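Local coordinates for protein galactan 1,3-beta-galactosidase (Phanerochaete chrysosporium, PDB 7BYS) that probably releases galactose from the ends of beta-1,3-galactan chains, pairing a family 43 glycoside hydrolase domain with a calcium-containing carbohydrate-binding module, at residues S165-D168 and N173-A176; N368-V371 and P377-L380. All blocks are in the same frame, centred on the assembly; numbering follows the deposited sequence. Where two conformers were deposited one is given.

In the fold
Both contacts join neighbouring strands of an antiparallel hairpin, and in each an asparagine of an N-V-T sequence carries N-linked N-acetylglucosamine. They lie on opposite sides of the chain's centre, about 52 Å apart between centres: interaction 1 in the catalytic family 43 part, interaction 2 in the carbohydrate-binding module. Each is partly buried at the edge of its sheet. The 165-168/173-176 pair has three cross-strand hydrogen bonds, a bulge, and charged or polar side chains near the turn. The 368-371/377-380 pair has two such bonds and a more one-sided character: 368-371 is buried, while 377-380 is exposed, its leucine packing against the asparagine and sugar.

Interaction 1: S165-D168 and N173-A176; sequences SRLD and NVTA. With NAG (2-acetamido-2-deoxy-beta-D-glucopyranose), chain D.
The carboxylate of D168 stands across the side chain of N173, its plane turned 76° from the amide. Its OD2 comes 3.4 Å from N173 CB, and a water bound to OD2 makes a weak further link to N173 ND2, the nitrogen joined to the N-acetylglucosamine. With chi1 at 67°, CG sits between the backbone N and the carbonyl carbon, which leaves the other oxygen, OD1, placed to accept the backbone N-H of Y172 within the turn. An alanine here would remove both oxygens, and the N-H of Y172 would probably lose its acceptor and the water its link to this strand, leaving the turn less firmly held. Beside it, the backbone N of D168 donates to N173 O at 2.9 Å.

Further along, V174 splits its methyls between two neighbours: CG2 meets L167 CD2 at 3.7 Å, the two side chains obliquely crossed, while CG1 presses on S165 CB at 3.4 Å, tighter than usual. W97 and L152 touch both L167 and V174. On the side of R166, T175 brings CG2 to 3.2 Å from R166 O.

Two more backbone bonds close the pairing, T175 N to R166 O and R166 N to A176 O, each 2.8 Å. R166 faces A176 but L167 faces V174, so T175 is the extra residue of a beta bulge. This is a bulged antiparallel hairpin on the outer edge of a four-stranded blade, as in the five-bladed propeller of family 43 hydrolases.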
ATOM      1  N   SER A 165      22.909   4.878   2.585  1.00  9.48           N
ATOM      2  CA  SER A 165      24.121   4.808   3.387  1.00 10.01           C
ATOM      3  C   SER A 165      24.269   3.413   3.962  1.00 10.57           C
ATOM      4  O   SER A 165      23.275   2.779   4.312  1.00 10.03           O
ATOM      5  CB  SER A 165      24.078   5.834   4.513  1.00 10.81           C
ATOM      6  OG  SER A 165      24.053   7.150   3.979  1.00 10.96           O
ATOM      7  N   ARG A 166      25.508   2.944   4.063  1.00 11.83           N
ATOM      8  CA  ARG A 166      25.787   1.591   4.522  1.00  9.85           C
ATOM      9  C   ARG A 166      25.777   1.505   6.046  1.00  9.80           C
ATOM     10  O   ARG A 166      26.263   2.405   6.742  1.00 11.71           O
ATOM     11  CB  ARG A 166      27.148   1.154   3.975  0.64 11.70           C
ATOM     12  CG  ARG A 166      27.539  -0.277   4.307  0.64 11.96           C
ATOM     13  CD  ARG A 166      28.687  -0.777   3.426  0.64 11.61           C
ATOM     14  NE  ARG A 166      29.788   0.183   3.354  0.64 14.72           N
ATOM     15  CZ  ARG A 166      30.839   0.205   4.167  0.64 16.94           C
ATOM     16  NH1 ARG A 166      31.770   1.137   4.004  0.64 16.64           N
ATOM     17  NH2 ARG A 166      30.966  -0.690   5.142  0.64 16.62           N
ATOM     18  N   LEU A 167      25.201   0.420   6.568  1.00  8.55           N
ATOM     19  CA  LEU A 167      25.204   0.136   7.999  1.00  9.26           C
ATOM     20  C   LEU A 167      26.455  -0.637   8.383  1.00 10.01           C
ATOM     21  O   LEU A 167      27.038  -1.351   7.563  1.00 10.48           O
ATOM     22  CB  LEU A 167      23.998  -0.722   8.380  1.00  9.62           C
ATOM     23  CG  LEU A 167      22.622  -0.178   7.989  1.00 10.49           C
ATOM     24  CD1 LEU A 167      21.539  -1.042   8.598  1.00 11.50           C
ATOM     25  CD2 LEU A 167      22.486   1.270   8.410  1.00 12.01           C
ATOM     26  N   ASP A 168      26.852  -0.490   9.647  1.00  9.94           N
ATOM     27  CA  ASP A 168      27.960  -1.263  10.193  1.00 10.82           C
ATOM     28  C   ASP A 168      27.582  -2.743  10.286  1.00 11.17           C
ATOM     29  O   ASP A 168      26.451  -3.152  10.009  1.00 10.38           O
ATOM     30  CB  ASP A 168      28.442  -0.671  11.523  1.00 13.30           C
ATOM     31  CG  ASP A 168      27.417  -0.785  12.658  1.00 14.77           C
ATOM     32  OD1 ASP A 168      26.553  -1.694  12.646  1.00 12.99           O
ATOM     33  OD2 ASP A 168      27.497   0.031  13.604  1.00 15.94           O
ATOM     34  N   ASN A 173      24.252   1.121  13.289  1.00 13.29           N
ATOM     35  CA  ASN A 173      24.623   2.498  13.023  1.00 14.05           C
ATOM     36  C   ASN A 173      25.013   2.616  11.556  1.00 11.69           C
ATOM     37  O   ASN A 173      25.368   1.630  10.905  1.00 12.45           O
ATOM     38  CB  ASN A 173      25.764   2.918  13.961  1.00 15.33           C
ATOM     39  CG  ASN A 173      26.127   4.375  13.834  1.00 21.37           C
ATOM     40  OD1 ASN A 173      25.289   5.218  13.504  1.00 18.95           O
ATOM     41  ND2 ASN A 173      27.397   4.680  14.097  1.00 28.93           N
ATOM     42  N   VAL A 174      24.948   3.842  11.044  1.00 13.71           N
ATOM     43  CA  VAL A 174      25.335   4.141   9.670  1.00 15.43           C
ATOM     44  C   VAL A 174      26.818   4.494   9.652  1.00 15.80           C
ATOM     45  O   VAL A 174      27.264   5.345  10.433  1.00 24.20           O
ATOM     46  CB  VAL A 174      24.489   5.300   9.124  1.00 21.09           C
ATOM     47  CG1 VAL A 174      25.018   5.741   7.784  1.00 25.65           C
ATOM     48  CG2 VAL A 174      23.017   4.907   9.049  1.00 23.30           C
ATOM     49  N   THR A 175      27.581   3.845   8.769  1.00 12.71           N
ATOM     50  CA  THR A 175      29.035   4.002   8.706  1.00 17.42           C
ATOM     51  C   THR A 175      29.514   4.919   7.581  1.00 21.61           C
ATOM     52  O   THR A 175      30.435   5.717   7.793  1.00 22.49           O
ATOM     53  CB  THR A 175      29.727   2.631   8.609  1.00 18.96           C
ATOM     54  OG1 THR A 175      31.151   2.804   8.628  1.00 30.83           O
ATOM     55  CG2 THR A 175      29.346   1.883   7.348  1.00 21.88           C
ATOM     56  N   ALA A 176      28.921   4.838   6.390  1.00 17.76           N
ATOM     57  CA  ALA A 176      29.403   5.595   5.244  1.00 15.95           C
ATOM     58  C   ALA A 176      28.223   5.923   4.346  1.00 18.31           C
ATOM     59  O   ALA A 176      27.330   5.092   4.163  1.00 13.62           O
ATOM     60  CB  ALA A 176      30.421   4.788   4.426  1.00 17.76           C
TER
HETATM   61  C1  NAG D 501      27.919   6.020  14.015  1.00 30.35           C
HETATM   62  C2  NAG D 501      28.547   6.494  15.323  1.00 36.58           C
HETATM   63  C3  NAG D 501      29.118   7.866  15.215  1.00 33.82           C
HETATM   64  C4  NAG D 501      30.038   8.000  14.034  1.00 35.77           C
HETATM   65  C5  NAG D 501      29.317   7.557  12.758  1.00 34.98           C
HETATM   66  C6  NAG D 501      30.195   7.714  11.551  1.00 33.68           C
HETATM   67  C7  NAG D 501      26.235   7.124  16.398  1.00 41.35           C
HETATM   68  C8  NAG D 501      25.273   6.940  17.577  1.00 40.59           C
HETATM   69  N2  NAG D 501      27.518   6.408  16.419  1.00 37.49           N
HETATM   70  O3  NAG D 501      29.851   8.179  16.433  1.00 40.68           O
HETATM   71  O4  NAG D 501      30.467   9.358  13.908  1.00 37.73           O
HETATM   72  O5  NAG D 501      28.900   6.152  12.886  1.00 28.38           O
HETATM   73  O6  NAG D 501      31.059   6.613  11.454  1.00 34.78           O
HETATM   74  O7  NAG D 501      25.926   7.843  15.499  1.00 41.49           O
HETATM   75  O   HOH W   1      29.440   1.906  13.946  1.00 27.01           O

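Interaction 2: N368-V371 and P377-L380; sequences NVTV and PSVL. With NAG (2-acetamido-2-deoxy-beta-D-glucopyranose), chain E.
V371 and V379 hold each other through a reciprocal pair of backbone hydrogen bonds. V371 N donates to V379 O at 2.8 Å, and V379 N returns the bond to V371 O at 3.0 Å, there tilted 23° from the carbonyl plane. The CA-H groups of T370 and S378 also point at these two oxygens, giving each a second, weaker contact. One step along, T370 and L380 form a non-hydrogen-bonded pair, with L380 CA reaching V369 O in the same way.

The polar side chains of 368-371 look outside the hairpin: T370 OG1 is hydrogen-bonded to S412 O, and N368 OD1 accepts from N416 ND2. The latter bond should help fix the rotation of the amide whose ND2 is joined to C1 of N-acetylglucosamine, 1.4 Å away.

These strands make an antiparallel hairpin at the edge of a five-stranded sheet, with 379-383 outermost, in a module consistent with the beta-sandwich of family 35 carbohydrate-binding modules. R367, which binds beta-D-galactose, directly precedes N368.

Packing centres on L380. With CG anti to the backbone N (chi1 -166°), the side chain lies alongside N368, CG 3.7 Å from N368 CB. Its two methyls then part. CD1 comes 3.5 Å from N368 OD1 and also touches T370 CG2. CD2 meets the sugar's acetyl methyl C8 at 3.7 Å, so the leucine bridges the asparagine side chain and the acetyl group. On the other face V371 CB meets V379 CG2 only loosely, at 4.2 Å. V371 itself packs inward on I408 and F410, and V369, pointing away from 377-380, shares F410 with it and also rests on V381.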
ATOM      1  N   ASN A 368     -19.290   8.269  -1.271  1.00 12.29           N
ATOM      2  CA  ASN A 368     -19.616   6.856  -1.117  1.00 12.79           C
ATOM      3  C   ASN A 368     -20.822   6.552  -1.980  1.00 11.32           C
ATOM      4  O   ASN A 368     -21.485   7.451  -2.496  1.00 11.88           O
ATOM      5  CB  ASN A 368     -19.911   6.502   0.334  1.00 16.93           C
ATOM      6  CG  ASN A 368     -20.600   7.599   1.015  1.00 18.76           C
ATOM      7  OD1 ASN A 368     -21.767   7.864   0.737  1.00 20.03           O
ATOM      8  ND2 ASN A 368     -19.888   8.292   1.892  1.00 23.53           N
ATOM      9  N   VAL A 369     -21.092   5.262  -2.135  1.00 10.71           N
ATOM     10  CA  VAL A 369     -22.184   4.798  -2.981  1.00 11.24           C
ATOM     11  C   VAL A 369     -22.865   3.632  -2.277  1.00 13.12           C
ATOM     12  O   VAL A 369     -22.201   2.758  -1.713  1.00 11.87           O
ATOM     13  CB  VAL A 369     -21.695   4.435  -4.405  1.00 11.36           C
ATOM     14  CG1 VAL A 369     -20.758   3.222  -4.389  1.00 10.62           C
ATOM     15  CG2 VAL A 369     -22.899   4.218  -5.352  1.00 11.36           C
ATOM     16  N   THR A 370     -24.196   3.638  -2.281  1.00 10.74           N
ATOM     17  CA  THR A 370     -24.944   2.486  -1.793  1.00 10.19           C
ATOM     18  C   THR A 370     -25.017   1.423  -2.884  1.00 11.20           C
ATOM     19  O   THR A 370     -25.167   1.732  -4.072  1.00 12.02           O
ATOM     20  CB  THR A 370     -26.370   2.893  -1.412  1.00 11.66           C
ATOM     21  OG1 THR A 370     -27.032   3.408  -2.570  1.00 13.83           O
ATOM     22  CG2 THR A 370     -26.368   3.936  -0.303  1.00 15.35           C
ATOM     23  N   VAL A 371     -24.920   0.160  -2.470  1.00 11.04           N
ATOM     24  CA  VAL A 371     -24.934  -0.983  -3.377  1.00 12.99           C
ATOM     25  C   VAL A 371     -25.941  -1.997  -2.839  1.00 14.46           C
ATOM     26  O   VAL A 371     -25.826  -2.446  -1.690  1.00 13.71           O
ATOM     27  CB  VAL A 371     -23.542  -1.629  -3.523  1.00 12.94           C
ATOM     28  CG1 VAL A 371     -23.585  -2.773  -4.518  1.00 14.03           C
ATOM     29  CG2 VAL A 371     -22.497  -0.594  -3.950  1.00 13.46           C
ATOM     30  N   PRO A 377     -30.735  -5.479   1.282  1.00 18.08           N
ATOM     31  CA  PRO A 377     -30.272  -4.319   2.056  1.00 18.14           C
ATOM     32  C   PRO A 377     -28.983  -3.760   1.468  1.00 16.97           C
ATOM     33  O   PRO A 377     -28.124  -4.502   0.990  1.00 18.32           O
ATOM     34  CB  PRO A 377     -30.028  -4.900   3.453  1.00 20.65           C
ATOM     35  CG  PRO A 377     -30.831  -6.159   3.494  1.00 22.24           C
ATOM     36  CD  PRO A 377     -30.831  -6.697   2.100  1.00 17.51           C
ATOM     37  N   SER A 378     -28.876  -2.438   1.488  1.00 15.05           N
ATOM     38  CA  SER A 378     -27.742  -1.736   0.906  1.00 14.33           C
ATOM     39  C   SER A 378     -26.519  -1.863   1.799  1.00 16.69           C
ATOM     40  O   SER A 378     -26.627  -1.938   3.026  1.00 19.18           O
ATOM     41  CB  SER A 378     -28.068  -0.246   0.814  1.00 21.21           C
ATOM     42  OG  SER A 378     -28.870   0.031  -0.320  1.00 36.43           O
ATOM     43  N   VAL A 379     -25.344  -1.861   1.172  1.00 15.92           N
ATOM     44  CA  VAL A 379     -24.100  -1.587   1.875  1.00 15.60           C
ATOM     45  C   VAL A 379     -23.513  -0.316   1.279  1.00 17.51           C
ATOM     46  O   VAL A 379     -23.767   0.017   0.118  1.00 15.46           O
ATOM     47  CB  VAL A 379     -23.082  -2.748   1.807  1.00 14.45           C
ATOM     48  CG1 VAL A 379     -23.633  -3.995   2.493  1.00 19.71           C
ATOM     49  CG2 VAL A 379     -22.704  -3.033   0.381  1.00 15.46           C
ATOM     50  N   LEU A 380     -22.741   0.407   2.081  1.00 14.54           N
ATOM     51  CA  LEU A 380     -22.147   1.664   1.647  1.00 13.19           C
ATOM     52  C   LEU A 380     -20.672   1.451   1.342  1.00 15.88           C
ATOM     53  O   LEU A 380     -19.930   0.930   2.181  1.00 21.85           O
ATOM     54  CB  LEU A 380     -22.317   2.720   2.738  1.00 16.63           C
ATOM     55  CG  LEU A 380     -22.041   4.160   2.317  1.00 22.12           C
ATOM     56  CD1 LEU A 380     -23.037   4.621   1.256  1.00 24.48           C
ATOM     57  CD2 LEU A 380     -22.114   5.056   3.525  1.00 24.83           C
TER
HETATM   58  C1  NAG E 502     -20.426   9.441   2.558  1.00 28.00           C
HETATM   59  C2  NAG E 502     -19.933   9.618   3.986  1.00 25.29           C
HETATM   60  C3  NAG E 502     -20.342  10.938   4.543  1.00 34.72           C
HETATM   61  C4  NAG E 502     -19.906  12.079   3.667  1.00 35.59           C
HETATM   62  C5  NAG E 502     -20.418  11.910   2.241  1.00 31.43           C
HETATM   63  C6  NAG E 502     -19.834  12.988   1.378  1.00 31.92           C
HETATM   64  C7  NAG E 502     -19.621   7.560   5.480  1.00 34.98           C
HETATM   65  C8  NAG E 502     -20.200   6.420   6.326  1.00 29.73           C
HETATM   66  N2  NAG E 502     -20.510   8.508   4.811  1.00 29.70           N
HETATM   67  O3  NAG E 502     -19.734  11.088   5.855  1.00 42.43           O
HETATM   68  O4  NAG E 502     -20.417  13.316   4.172  1.00 39.38           O
HETATM   69  O5  NAG E 502     -20.024  10.606   1.694  1.00 26.82           O
HETATM   70  O6  NAG E 502     -20.369  12.879   0.084  1.00 34.64           O
HETATM   71  O7  NAG E 502     -18.445   7.674   5.370  1.00 41.02           O